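Local coordinates for RNA 2'-o-ribose methyltransferase (Thermus thermophilus, PDB 1IPA), which probably binds RNA and transfers a methyl group to the 2'-hydroxyl of a ribose, at residues H186-V191 with P209-V214. Numbering follows the deposited sequence.
Sequences HNLPLV and PVAIAV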
ATOM      1  N   HIS A 186       2.661 -22.187  -9.833  1.00 51.35           N
ATOM      2  CA  HIS A 186       1.424 -22.598  -9.181  1.00 49.94           C
ATOM      3  C   HIS A 186       0.263 -22.752 -10.153  1.00 47.66           C
ATOM      4  O   HIS A 186      -0.895 -22.820  -9.736  1.00 46.27           O
ATOM      5  CB  HIS A 186       1.036 -21.600  -8.086  1.00 51.18           C
ATOM      6  CG  HIS A 186       2.005 -21.544  -6.948  1.00 53.28           C
ATOM      7  ND1 HIS A 186       3.225 -20.910  -7.039  1.00 54.98           N
ATOM      8  CD2 HIS A 186       1.941 -22.061  -5.699  1.00 53.54           C
ATOM      9  CE1 HIS A 186       3.871 -21.037  -5.893  1.00 55.12           C
ATOM     10  NE2 HIS A 186       3.114 -21.731  -5.063  1.00 55.12           N
ATOM     11  N   ASN A 187       0.580 -22.831 -11.442  1.00 46.57           N
ATOM     12  CA  ASN A 187      -0.440 -22.956 -12.477  1.00 44.99           C
ATOM     13  C   ASN A 187      -1.564 -21.965 -12.197  1.00 41.77           C
ATOM     14  O   ASN A 187      -2.740 -22.321 -12.187  1.00 41.62           O
ATOM     15  CB  ASN A 187      -0.996 -24.387 -12.532  1.00 47.06           C
ATOM     16  CG  ASN A 187      -0.064 -25.348 -13.260  1.00 49.27           C
ATOM     17  OD1 ASN A 187       0.477 -25.021 -14.318  1.00 50.12           O
ATOM     18  ND2 ASN A 187       0.117 -26.544 -12.705  1.00 49.73           N
ATOM     19  N   LEU A 188      -1.180 -20.715 -11.965  1.00 38.13           N
ATOM     20  CA  LEU A 188      -2.138 -19.659 -11.668  1.00 35.07           C
ATOM     21  C   LEU A 188      -2.554 -18.915 -12.936  1.00 32.30           C
ATOM     22  O   LEU A 188      -1.738 -18.260 -13.572  1.00 31.35           O
ATOM     23  CB  LEU A 188      -1.516 -18.676 -10.672  1.00 34.50           C
ATOM     24  CG  LEU A 188      -2.363 -17.550 -10.076  1.00 33.32           C
ATOM     25  CD1 LEU A 188      -3.422 -18.129  -9.152  1.00 32.01           C
ATOM     26  CD2 LEU A 188      -1.456 -16.589  -9.304  1.00 31.82           C
ATOM     27  N   PRO A 189      -3.829 -19.024 -13.329  1.00 31.55           N
ATOM     28  CA  PRO A 189      -4.256 -18.314 -14.541  1.00 30.37           C
ATOM     29  C   PRO A 189      -3.953 -16.818 -14.433  1.00 29.73           C
ATOM     30  O   PRO A 189      -4.110 -16.210 -13.374  1.00 29.86           O
ATOM     31  CB  PRO A 189      -5.757 -18.629 -14.629  1.00 31.24           C
ATOM     32  CG  PRO A 189      -6.135 -18.988 -13.223  1.00 32.35           C
ATOM     33  CD  PRO A 189      -4.944 -19.774 -12.731  1.00 30.76           C
ATOM     34  N   LEU A 190      -3.496 -16.238 -15.534  1.00 27.49           N
ATOM     35  CA  LEU A 190      -3.138 -14.837 -15.563  1.00 24.59           C
ATOM     36  C   LEU A 190      -3.911 -14.054 -16.619  1.00 23.99           C
ATOM     37  O   LEU A 190      -4.008 -14.480 -17.765  1.00 23.73           O
ATOM     38  CB  LEU A 190      -1.636 -14.711 -15.815  1.00 23.52           C
ATOM     39  CG  LEU A 190      -1.051 -13.325 -16.126  1.00 26.86           C
ATOM     40  CD1 LEU A 190      -1.163 -12.399 -14.919  1.00 23.94           C
ATOM     41  CD2 LEU A 190       0.414 -13.487 -16.542  1.00 26.40           C
ATOM     42  N   VAL A 191      -4.461 -12.914 -16.212  1.00 23.30           N
ATOM     43  CA  VAL A 191      -5.210 -12.019 -17.097  1.00 22.43           C
ATOM     44  C   VAL A 191      -4.397 -10.726 -17.175  1.00 23.75           C
ATOM     45  O   VAL A 191      -4.174 -10.059 -16.162  1.00 23.61           O
ATOM     46  CB  VAL A 191      -6.617 -11.698 -16.516  1.00 23.39           C
ATOM     47  CG1 VAL A 191      -7.329 -10.648 -17.380  1.00 22.86           C
ATOM     48  CG2 VAL A 191      -7.448 -12.967 -16.424  1.00 20.66           C
ATOM     49  N   PRO A 209      -9.554 -18.433  -8.263  1.00 41.87           N
ATOM     50  CA  PRO A 209      -8.090 -18.573  -8.302  1.00 38.69           C
ATOM     51  C   PRO A 209      -7.576 -17.851  -9.540  1.00 35.81           C
ATOM     52  O   PRO A 209      -7.641 -18.411 -10.627  1.00 37.22           O
ATOM     53  CB  PRO A 209      -7.880 -20.085  -8.407  1.00 39.09           C
ATOM     54  CG  PRO A 209      -9.203 -20.672  -7.989  1.00 41.24           C
ATOM     55  CD  PRO A 209     -10.202 -19.717  -8.558  1.00 40.45           C
ATOM     56  N   VAL A 210      -7.069 -16.627  -9.392  1.00 32.44           N
ATOM     57  CA  VAL A 210      -6.602 -15.883 -10.565  1.00 29.86           C
ATOM     58  C   VAL A 210      -5.699 -14.683 -10.261  1.00 28.87           C
ATOM     59  O   VAL A 210      -5.810 -14.065  -9.209  1.00 31.14           O
ATOM     60  CB  VAL A 210      -7.823 -15.390 -11.377  1.00 28.42           C
ATOM     61  CG1 VAL A 210      -8.585 -14.363 -10.557  1.00 27.01           C
ATOM     62  CG2 VAL A 210      -7.389 -14.823 -12.721  1.00 27.12           C
ATOM     63  N   ALA A 211      -4.813 -14.354 -11.198  1.00 28.87           N
ATOM     64  CA  ALA A 211      -3.893 -13.221 -11.056  1.00 26.01           C
ATOM     65  C   ALA A 211      -4.147 -12.204 -12.165  1.00 26.11           C
ATOM     66  O   ALA A 211      -4.291 -12.566 -13.333  1.00 25.03           O
ATOM     67  CB  ALA A 211      -2.460 -13.696 -11.127  1.00 23.71           C
ATOM     68  N   ILE A 212      -4.197 -10.930 -11.794  1.00 24.61           N
ATOM     69  CA  ILE A 212      -4.439  -9.862 -12.753  1.00 23.95           C
ATOM     70  C   ILE A 212      -3.286  -8.870 -12.752  1.00 25.10           C
ATOM     71  O   ILE A 212      -2.988  -8.241 -11.729  1.00 24.99           O
ATOM     72  CB  ILE A 212      -5.728  -9.104 -12.424  1.00 23.05           C
ATOM     73  CG1 ILE A 212      -6.890 -10.093 -12.290  1.00 23.14           C
ATOM     74  CG2 ILE A 212      -6.004  -8.066 -13.507  1.00 21.77           C
ATOM     75  CD1 ILE A 212      -8.204  -9.458 -11.861  1.00 25.73           C
ATOM     76  N   ALA A 213      -2.652  -8.722 -13.907  1.00 22.97           N
ATOM     77  CA  ALA A 213      -1.531  -7.817 -14.041  1.00 23.44           C
ATOM     78  C   ALA A 213      -1.927  -6.474 -14.641  1.00 25.05           C
ATOM     79  O   ALA A 213      -2.803  -6.398 -15.495  1.00 26.32           O
ATOM     80  CB  ALA A 213      -0.456  -8.460 -14.889  1.00 20.77           C
ATOM     81  N   VAL A 214      -1.270  -5.419 -14.177  1.00 26.71           N
ATOM     82  CA  VAL A 214      -1.494  -4.068 -14.675  1.00 29.35           C
ATOM     83  C   VAL A 214      -0.121  -3.390 -14.756  1.00 32.28           C
ATOM     84  O   VAL A 214       0.720  -3.572 -13.874  1.00 33.50           O
ATOM     85  CB  VAL A 214      -2.418  -3.261 -13.741  1.00 28.73           C
ATOM     86  CG1 VAL A 214      -2.542  -1.839 -14.246  1.00 34.04           C
ATOM     87  CG2 VAL A 214      -3.791  -3.895 -13.698  1.00 28.87           C
TER
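Strands 190-191 and 210-214 run parallel, joined by three backbone hydrogen bonds that begin one residue earlier, at P189: A211 N to P189 O, V191 N to A211 O and A213 N to V191 O. They are neighbours in the six-stranded parallel sheet of the Rossmann-like, trefoil-knotted SPOUT methyltransferase domain. The V191 N to A211 O bond is 2.9 Å long and nearly straight, with 167° at the hydrogen. Strand 117-122 pairs with the other edge of 210-214, so the contact lies inside the sheet. Before the strand, a Schellman motif with N187 at positive phi ends helix 176-185.

L188 then reaches back to the sheet. With CG anti to the backbone N (chi1 -173°) and chi2 at 68°, its CD2 comes 3.6 Å from A211 CB. CD1 lies alongside the backbone at V210 N. W182 and I183 of the helix and I118 of the next strand also touch this side chain. An alanine here would lose CG and both methyls, and would probably loosen the packing between the helix and A211. L190 shares the face of A211, and its CD1 comes 4.0 Å from A213 CB. On the opposite face, V191 and V210 cross obliquely, with their CG2 methyls 4.1 Å apart. At the start of the pairing, the ring of P189 packs tightly against P209, its CG 3.1 Å from P209 O.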